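Local coordinates for protein MaoC-like dehydratase (Rhodospirillum rubrum, PDB 3EXZ) that probably catalyses the reversible hydration of an enoyl thioester, as a hotdog-fold member of the MaoC-like dehydratase family, at residues A[85-90]-A[133-138]; A[98-103]-A[121-126]; A[21-26]-A[51-56]. All blocks are in the same frame, centred on the assembly; numbering follows the deposited sequence.

Interaction 1 of 3, residues A[85-90]-A[133-138]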
loop_
_atom_site.group_PDB
_atom_site.type_symbol
_atom_site.label_atom_id
_atom_site.label_comp_id
_atom_site.label_asym_id
_atom_site.label_seq_id
_atom_site.Cartn_x
_atom_site.Cartn_y
_atom_site.Cartn_z
ATOM N N GLU A 85 4.163 -7.108 -4.408
ATOM C CA GLU A 85 3.786 -6.754 -5.779
ATOM C C GLU A 85 2.290 -6.439 -5.624
ATOM O O GLU A 85 1.486 -7.306 -5.259
ATOM C CB GLU A 85 3.978 -7.922 -6.739
ATOM C CG GLU A 85 3.615 -7.626 -8.200
ATOM C CD GLU A 85 2.106 -7.525 -8.481
ATOM O OE1 GLU A 85 1.294 -8.180 -7.780
ATOM O OE2 GLU A 85 1.734 -6.791 -9.426
ATOM N N LEU A 86 1.920 -5.208 -5.944
ATOM C CA LEU A 86 0.564 -4.739 -5.752
ATOM C C LEU A 86 -0.129 -4.316 -7.030
ATOM O O LEU A 86 0.473 -3.657 -7.873
ATOM C CB LEU A 86 0.625 -3.554 -4.769
ATOM C CG LEU A 86 -0.579 -3.225 -3.881
ATOM C CD1 LEU A 86 -1.131 -4.498 -3.228
ATOM C CD2 LEU A 86 -0.148 -2.220 -2.818
ATOM N N SER A 87 -1.381 -4.724 -7.189
ATOM C CA SER A 87 -2.153 -4.292 -8.338
ATOM C C SER A 87 -3.628 -4.182 -7.950
ATOM O O SER A 87 -4.093 -4.865 -7.030
ATOM C CB SER A 87 -1.985 -5.244 -9.535
ATOM O OG SER A 87 -2.425 -6.548 -9.230
ATOM N N TRP A 88 -4.350 -3.286 -8.619
ATOM C CA TRP A 88 -5.779 -3.114 -8.375
ATOM C C TRP A 88 -6.496 -3.285 -9.720
ATOM O O TRP A 88 -6.645 -2.332 -10.491
ATOM C CB TRP A 88 -6.083 -1.727 -7.794
ATOM C CG TRP A 88 -5.321 -1.445 -6.529
ATOM C CD1 TRP A 88 -5.647 -1.842 -5.255
ATOM C CD2 TRP A 88 -4.098 -0.717 -6.417
ATOM N NE1 TRP A 88 -4.704 -1.391 -4.360
ATOM C CE2 TRP A 88 -3.737 -0.699 -5.047
ATOM C CE3 TRP A 88 -3.268 -0.062 -7.344
ATOM C CZ2 TRP A 88 -2.578 -0.069 -4.578
ATOM C CZ3 TRP A 88 -2.104 0.565 -6.876
ATOM C CH2 TRP A 88 -1.781 0.565 -5.504
ATOM N N PRO A 89 -6.943 -4.517 -10.022
ATOM C CA PRO A 89 -7.640 -4.825 -11.281
ATOM C C PRO A 89 -8.987 -4.124 -11.453
ATOM O O PRO A 89 -9.281 -3.598 -12.529
ATOM C CB PRO A 89 -7.804 -6.343 -11.240
ATOM C CG PRO A 89 -6.726 -6.808 -10.286
ATOM C CD PRO A 89 -6.708 -5.737 -9.231
ATOM N N ASN A 90 -9.806 -4.151 -10.409
ATOM C CA ASN A 90 -11.103 -3.498 -10.458
ATOM C C ASN A 90 -11.230 -2.502 -9.308
ATOM O O ASN A 90 -10.658 -2.688 -8.230
ATOM C CB ASN A 90 -12.251 -4.516 -10.393
ATOM C CG ASN A 90 -12.195 -5.541 -11.521
ATOM O OD1 ASN A 90 -11.467 -6.530 -11.443
ATOM N ND2 ASN A 90 -12.956 -5.296 -12.584
ATOM N N VAL A 133 -10.348 -6.736 -6.392
ATOM C CA VAL A 133 -10.099 -5.294 -6.275
ATOM C C VAL A 133 -8.642 -5.025 -5.862
ATOM O O VAL A 133 -8.176 -3.884 -5.881
ATOM C CB VAL A 133 -11.078 -4.584 -5.303
ATOM C CG1 VAL A 133 -12.505 -4.779 -5.811
ATOM C CG2 VAL A 133 -10.920 -5.093 -3.880
ATOM N N GLN A 134 -7.921 -6.078 -5.487
ATOM C CA GLN A 134 -6.509 -5.936 -5.161
ATOM C C GLN A 134 -5.824 -7.277 -5.074
ATOM O O GLN A 134 -6.397 -8.244 -4.568
ATOM C CB GLN A 134 -6.268 -5.215 -3.823
ATOM C CG GLN A 134 -4.779 -4.969 -3.531
ATOM C CD GLN A 134 -4.506 -4.334 -2.172
ATOM O OE1 GLN A 134 -4.117 -5.015 -1.212
ATOM N NE2 GLN A 134 -4.717 -3.023 -2.084
ATOM N N ARG A 135 -4.616 -7.346 -5.624
ATOM C CA ARG A 135 -3.806 -8.540 -5.479
ATOM C C ARG A 135 -2.481 -8.040 -4.917
ATOM O O ARG A 135 -1.870 -7.099 -5.439
ATOM C CB ARG A 135 -3.565 -9.283 -6.788
ATOM C CG ARG A 135 -2.392 -10.250 -6.692
ATOM C CD ARG A 135 -2.356 -11.167 -7.900
ATOM N NE ARG A 135 -3.490 -12.086 -7.902
ATOM C CZ ARG A 135 -3.616 -13.111 -8.739
ATOM N NH1 ARG A 135 -2.670 -13.353 -9.642
ATOM N NH2 ARG A 135 -4.686 -13.896 -8.674
ATOM N N SER A 136 -2.067 -8.663 -3.822
ATOM C CA SER A 136 -0.829 -8.331 -3.154
ATOM C C SER A 136 -0.022 -9.621 -3.004
ATOM O O SER A 136 -0.395 -10.505 -2.234
ATOM C CB SER A 136 -1.139 -7.712 -1.784
ATOM O OG SER A 136 0.039 -7.312 -1.109
ATOM N N THR A 137 1.053 -9.752 -3.784
ATOM C CA THR A 137 1.942 -10.916 -3.693
ATOM C C THR A 137 3.054 -10.395 -2.777
ATOM O O THR A 137 3.997 -9.731 -3.210
ATOM C CB THR A 137 2.486 -11.314 -5.067
ATOM O OG1 THR A 137 1.379 -11.594 -5.932
ATOM C CG2 THR A 137 3.359 -12.563 -4.958
ATOM N N ALA A 138 2.929 -10.705 -1.496
ATOM C CA ALA A 138 3.859 -10.232 -0.483
ATOM C C ALA A 138 4.864 -11.244 0.024
ATOM O O ALA A 138 4.611 -12.444 -0.002
ATOM C CB ALA A 138 3.042 -9.684 0.728
HETATM O O HOH W 1 -9.543 -1.486 -6.288
#
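Trp88 and Gln134 lie side by side, side chains pointing the same way, ring and amide planes 68° apart. Gln134 is extended, its CG anti to the backbone N (chi1 -176°) and 3.7 Å from Trp88 NE1. Its CD continues to 3.5 Å from Leu86 CD1, the methyl that also packs on Ser136 CB; the extended chain thus spans both indole and leucine. An alanine in place of this glutamine would probably open a gap between Leu86 and the indole and let the Trp88 ring shift. In the plane of that ring, at its edge, Val133 O lies 3.3 Å from Trp88 CD1. One water donates to both Val133 O and Asn90 O, bridging the two segments just past the end of strand 85-87.

Backbone bonds hold these side chains in register: Glu85 with Thr137 and Ser87 with Arg135 each exchange two. Gln134 also packs on Thr60, Ala61 and Thr64 of helix 57-72, while on the other face Arg135 forms a salt bridge with Asp124. Val133 and Gln134 both face Thr125 in a classic beta bulge. Leu86 and Ser87 also pair with a strand of the second subunit, continuing the sheet across the dimer, as in hotdog-fold proteins.

Interaction 2 of 3, residues A[98-103]-A[121-126]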
loop_
_atom_site.group_PDB
_atom_site.type_symbol
_atom_site.label_atom_id
_atom_site.label_comp_id
_atom_site.label_asym_id
_atom_site.label_seq_id
_atom_site.Cartn_x
_atom_site.Cartn_y
_atom_site.Cartn_z
ATOM N N LEU A 98 -15.968 -6.811 1.032
ATOM C CA LEU A 98 -14.654 -7.350 0.753
ATOM C C LEU A 98 -14.226 -8.417 1.755
ATOM O O LEU A 98 -14.569 -8.368 2.945
ATOM C CB LEU A 98 -13.587 -6.240 0.796
ATOM C CG LEU A 98 -13.847 -4.954 -0.005
ATOM C CD1 LEU A 98 -12.661 -4.002 0.120
ATOM C CD2 LEU A 98 -14.106 -5.306 -1.468
ATOM N N HIS A 99 -13.495 -9.399 1.245
ATOM C CA HIS A 99 -12.886 -10.414 2.082
ATOM C C HIS A 99 -11.598 -10.782 1.348
ATOM O O HIS A 99 -11.473 -10.558 0.137
ATOM C CB HIS A 99 -13.767 -11.640 2.293
ATOM C CG HIS A 99 -13.844 -12.528 1.108
ATOM N ND1 HIS A 99 -14.571 -12.204 -0.015
ATOM C CD2 HIS A 99 -13.246 -13.712 0.846
ATOM C CE1 HIS A 99 -14.416 -13.152 -0.920
ATOM N NE2 HIS A 99 -13.615 -14.078 -0.423
ATOM N N VAL A 100 -10.627 -11.328 2.066
ATOM C CA VAL A 100 -9.372 -11.675 1.428
ATOM C C VAL A 100 -9.101 -13.166 1.395
ATOM O O VAL A 100 -9.359 -13.874 2.374
ATOM C CB VAL A 100 -8.182 -10.987 2.136
ATOM C CG1 VAL A 100 -6.900 -11.171 1.307
ATOM C CG2 VAL A 100 -8.487 -9.506 2.354
ATOM N N GLU A 101 -8.624 -13.639 0.241
ATOM C CA GLU A 101 -8.240 -15.045 0.067
ATOM C C GLU A 101 -6.710 -15.114 -0.153
ATOM O O GLU A 101 -6.190 -14.669 -1.180
ATOM C CB GLU A 101 -8.986 -15.675 -1.116
ATOM C CG GLU A 101 -10.401 -16.101 -0.757
ATOM C CD GLU A 101 -11.200 -16.588 -1.955
ATOM O OE1 GLU A 101 -10.575 -16.965 -2.975
ATOM O OE2 GLU A 101 -12.453 -16.591 -1.873
ATOM N N THR A 102 -5.990 -15.684 0.810
ATOM C CA THR A 102 -4.533 -15.756 0.727
ATOM C C THR A 102 -3.979 -17.152 0.451
ATOM O O THR A 102 -4.435 -18.134 1.034
ATOM C CB THR A 102 -3.897 -15.185 2.041
ATOM O OG1 THR A 102 -4.446 -13.887 2.310
ATOM C CG2 THR A 102 -2.372 -15.048 1.906
ATOM N N THR A 103 -3.008 -17.229 -0.456
ATOM C CA THR A 103 -2.379 -18.504 -0.802
ATOM C C THR A 103 -0.863 -18.428 -0.624
ATOM O O THR A 103 -0.238 -17.452 -1.043
ATOM C CB THR A 103 -2.635 -18.903 -2.290
ATOM O OG1 THR A 103 -4.042 -18.916 -2.557
ATOM C CG2 THR A 103 -2.048 -20.298 -2.594
ATOM N N CYS A 121 3.229 -14.817 0.137
ATOM C CA CYS A 121 1.784 -14.919 0.284
ATOM C C CYS A 121 1.069 -14.069 -0.740
ATOM O O CYS A 121 1.322 -12.867 -0.846
ATOM C CB CYS A 121 1.348 -14.461 1.676
ATOM S SG CYS A 121 2.138 -15.355 3.015
ATOM N N GLN A 122 0.177 -14.695 -1.495
ATOM C CA GLN A 122 -0.591 -13.972 -2.493
ATOM C C GLN A 122 -2.006 -13.761 -1.979
ATOM O O GLN A 122 -2.796 -14.700 -1.899
ATOM C CB GLN A 122 -0.629 -14.741 -3.814
ATOM C CG GLN A 122 -1.360 -14.006 -4.913
ATOM C CD GLN A 122 -1.158 -14.630 -6.275
ATOM O OE1 GLN A 122 -0.175 -14.345 -6.968
ATOM N NE2 GLN A 122 -2.078 -15.504 -6.663
ATOM N N SER A 123 -2.315 -12.523 -1.615
ATOM C CA SER A 123 -3.639 -12.183 -1.119
ATOM C C SER A 123 -4.473 -11.490 -2.191
ATOM O O SER A 123 -4.063 -10.475 -2.757
ATOM C CB SER A 123 -3.533 -11.263 0.096
ATOM O OG SER A 123 -2.730 -11.850 1.104
ATOM N N ASP A 124 -5.639 -12.058 -2.478
ATOM C CA ASP A 124 -6.561 -11.481 -3.443
ATOM C C ASP A 124 -7.757 -10.952 -2.655
ATOM O O ASP A 124 -8.430 -11.701 -1.939
ATOM C CB ASP A 124 -7.026 -12.527 -4.463
ATOM C CG ASP A 124 -5.980 -12.816 -5.531
ATOM O OD1 ASP A 124 -6.240 -13.684 -6.392
ATOM O OD2 ASP A 124 -4.906 -12.176 -5.523
ATOM N N THR A 125 -7.993 -9.648 -2.758
ATOM C CA THR A 125 -9.120 -9.019 -2.082
ATOM C C THR A 125 -10.248 -9.025 -3.105
ATOM O O THR A 125 -10.109 -8.502 -4.213
ATOM C CB THR A 125 -8.778 -7.592 -1.658
ATOM O OG1 THR A 125 -7.449 -7.588 -1.118
ATOM C CG2 THR A 125 -9.771 -7.101 -0.578
ATOM N N LEU A 126 -11.367 -9.625 -2.728
ATOM C CA LEU A 126 -12.502 -9.751 -3.625
ATOM C C LEU A 126 -13.765 -9.106 -3.088
ATOM O O LEU A 126 -13.968 -9.036 -1.870
ATOM C CB LEU A 126 -12.820 -11.240 -3.842
ATOM C CG LEU A 126 -11.673 -12.245 -4.034
ATOM C CD1 LEU A 126 -12.193 -13.663 -3.844
ATOM C CD2 LEU A 126 -11.060 -12.081 -5.413
#
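Gln122 N donates to Thr103 O at 2.8 Å, an almost straight bond (176° at the hydrogen), and Thr103 N returns one to Gln122 O. Glu101 with Asp124 and His99 with Leu126 repeat the exchange, so six backbone bonds join the two segments. Between them stand the non-hydrogen-bonded pairs. In one, Thr102 OG1 and Ser123 OG are hydrogen-bonded at 2.9 Å, a bond that gives each of two buried hydroxyls a polar partner. Val100 adds an apolar surface to this face: its CG1, anti to the backbone N, lies 3.6 Å from Ser123 CB, and its CG2 meets the methyl of Thr125, whose OG1 turns to Thr64. These four side chains belong to the sheet face that wraps helix 57-72, the sausage of the hotdog fold; Leu67 and Leu68 of that helix pack on Val100.

The opposite face carries His99, Glu101 and Leu126. The ring NE2 of His99 donates to Glu101 OE2 at 3.1 Å. The carboxylate oxygen lies in the ring plane, yet the N-H reaches it from above the carboxylate plane. Leu126 crosses Glu101 at about a right angle, its CD1 3.5 Å from Glu101 OE2 and 3.7 Å from His99 CE1.

Interaction 3 of 3, residues A[21-26]-A[51-56]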
loop_
_atom_site.group_PDB
_atom_site.type_symbol
_atom_site.label_atom_id
_atom_site.label_comp_id
_atom_site.label_asym_id
_atom_site.label_seq_id
_atom_site.Cartn_x
_atom_site.Cartn_y
_atom_site.Cartn_z
ATOM N N VAL A 21 -17.476 -1.686 2.646
ATOM C CA VAL A 21 -16.950 -0.354 2.341
ATOM C C VAL A 21 -18.072 0.660 2.093
ATOM O O VAL A 21 -18.888 0.492 1.183
ATOM C CB VAL A 21 -16.041 -0.371 1.086
ATOM C CG1 VAL A 21 -15.407 1.000 0.892
ATOM C CG2 VAL A 21 -14.953 -1.421 1.239
ATOM N N GLU A 22 -18.112 1.714 2.899
ATOM C CA GLU A 22 -19.142 2.737 2.742
ATOM C C GLU A 22 -18.582 4.067 2.253
ATOM O O GLU A 22 -17.425 4.420 2.515
ATOM C CB GLU A 22 -19.885 2.952 4.054
ATOM C CG GLU A 22 -20.450 1.675 4.650
ATOM C CD GLU A 22 -21.774 1.233 4.037
ATOM O OE1 GLU A 22 -21.861 1.062 2.799
ATOM O OE2 GLU A 22 -22.740 1.063 4.809
ATOM N N ALA A 23 -19.441 4.806 1.561
ATOM C CA ALA A 23 -19.086 6.086 0.973
ATOM C C ALA A 23 -18.357 7.032 1.911
ATOM O O ALA A 23 -17.307 7.569 1.560
ATOM C CB ALA A 23 -20.339 6.757 0.416
ATOM N N ALA A 24 -18.899 7.217 3.110
ATOM C CA ALA A 24 -18.297 8.122 4.085
ATOM C C ALA A 24 -16.904 7.687 4.535
ATOM O O ALA A 24 -16.054 8.533 4.828
ATOM C CB ALA A 24 -19.226 8.277 5.299
ATOM N N ALA A 25 -16.674 6.374 4.591
ATOM C CA ALA A 25 -15.373 5.828 4.994
ATOM C C ALA A 25 -14.372 6.037 3.844
ATOM O O ALA A 25 -13.186 6.256 4.071
ATOM C CB ALA A 25 -15.509 4.347 5.345
ATOM N N ILE A 26 -14.858 5.965 2.610
ATOM C CA ILE A 26 -14.006 6.207 1.452
ATOM C C ILE A 26 -13.533 7.678 1.506
ATOM O O ILE A 26 -12.336 7.951 1.378
ATOM C CB ILE A 26 -14.781 5.927 0.147
ATOM C CG1 ILE A 26 -15.020 4.417 0.037
ATOM C CG2 ILE A 26 -14.020 6.477 -1.045
ATOM C CD1 ILE A 26 -15.844 3.980 -1.167
ATOM N N GLY A 51 -15.483 6.732 -13.261
ATOM C CA GLY A 51 -16.894 6.937 -13.553
ATOM C C GLY A 51 -17.742 6.574 -12.341
ATOM O O GLY A 51 -18.543 5.640 -12.407
ATOM N N GLY A 52 -17.572 7.317 -11.247
ATOM C CA GLY A 52 -18.299 7.045 -10.016
ATOM C C GLY A 52 -17.336 6.930 -8.836
ATOM O O GLY A 52 -16.143 6.670 -9.014
ATOM N N LEU A 53 -17.844 7.125 -7.627
ATOM C CA LEU A 53 -17.000 7.043 -6.449
ATOM C C LEU A 53 -16.247 5.720 -6.404
ATOM O O LEU A 53 -16.822 4.657 -6.635
ATOM C CB LEU A 53 -17.835 7.166 -5.160
ATOM C CG LEU A 53 -17.475 8.222 -4.093
ATOM C CD1 LEU A 53 -17.666 7.619 -2.698
ATOM C CD2 LEU A 53 -16.044 8.714 -4.277
ATOM N N ALA A 54 -14.946 5.796 -6.157
ATOM C CA ALA A 54 -14.143 4.597 -5.985
ATOM C C ALA A 54 -13.247 4.879 -4.785
ATOM O O ALA A 54 -12.967 6.038 -4.455
ATOM C CB ALA A 54 -13.310 4.285 -7.210
ATOM N N ALA A 55 -12.836 3.828 -4.093
ATOM C CA ALA A 55 -11.960 4.004 -2.952
ATOM C C ALA A 55 -10.519 4.105 -3.456
ATOM O O ALA A 55 -10.185 3.632 -4.546
ATOM C CB ALA A 55 -12.103 2.809 -1.990
ATOM N N SER A 56 -9.680 4.776 -2.680
ATOM C CA SER A 56 -8.265 4.872 -3.004
ATOM C C SER A 56 -7.685 3.438 -2.951
ATOM O O SER A 56 -8.073 2.630 -2.094
ATOM C CB SER A 56 -7.556 5.715 -1.939
ATOM O OG SER A 56 -6.147 5.603 -2.032
HETATM O O HOH W 2 -10.717 5.830 -0.170
#
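Ile26, in the first turn of helix 23-33, is the bump of this contact, and the hollow that receives it is formed by Leu53, Ala54 and Ala55. In this hotdog-fold protein the irregular 51-56 segment runs directly into helix 57-72, the long helix wrapped by the sheet, so the contact packs the start of one helix against the approach to another.

The two branches of Ile26 divide the hollow between them. CG2, anti to the backbone N, meets the loop backbone itself, 3.6 Å from Ala54 O and 3.7 Å from Ala55 CA. CG1 takes the other direction, anti to the carbonyl carbon (chi1 -70°), and comes within 3.9 Å of Ala55 CB. The chain goes on extended, and its end, CD1, is 4.0 Å from the same Ala55 CB. A beta-branched residue suits this place because it spreads two carbons over the loop backbone. Ala55 suits its place equally well, since its single methyl lets the isoleucine approach the main chain closely.

Leu53 supplies one wall. Its CD1 stands 4.2 Å from Ile26 CG2 and equally far from Ala23 CB, filling the groove between two residues three apart on the same side of the helix. Ala23, with only a methyl, admits the leucine there. Pro94 touches both Ile26 and Leu53 and adds a further apolar surface to the cluster.

Both segments also hold helix starts. Glu22 occupies the N-cap position of helix 23-33, and its carbonyl O receives Ile26 N. Ser56 holds the same position before helix 57-72, with OG capping Trp58 N and bonded also to Asp34. Close by, a water accepts from Ser56 N at 2.9 Å and donates to Ile26 O at 3.1 Å.

Interaction 3 closes first along the chain; interaction 1 opens later, and interaction 2 is nested within the loop it closes. Interactions 1 and 2 share one antiparallel sheet, ordered 13-20, 97-109, 116-126, 132-143, 81-87, and their centres lie about 9 Å apart. The neighbouring strands 116-126 and 132-143 join them directly, so the sheet is continuous from the hairpin of interaction 2 to the strand that meets the second subunit. Interaction 3 is peripheral, about 17 Å from the chain centre and 18 and 20 Å, centre to centre, from interactions 1 and 2. It touches the latter where Val21 CG2, just ahead of helix 23-33, packs on Leu98 CD1 of strand 97-109 (3.6 Å).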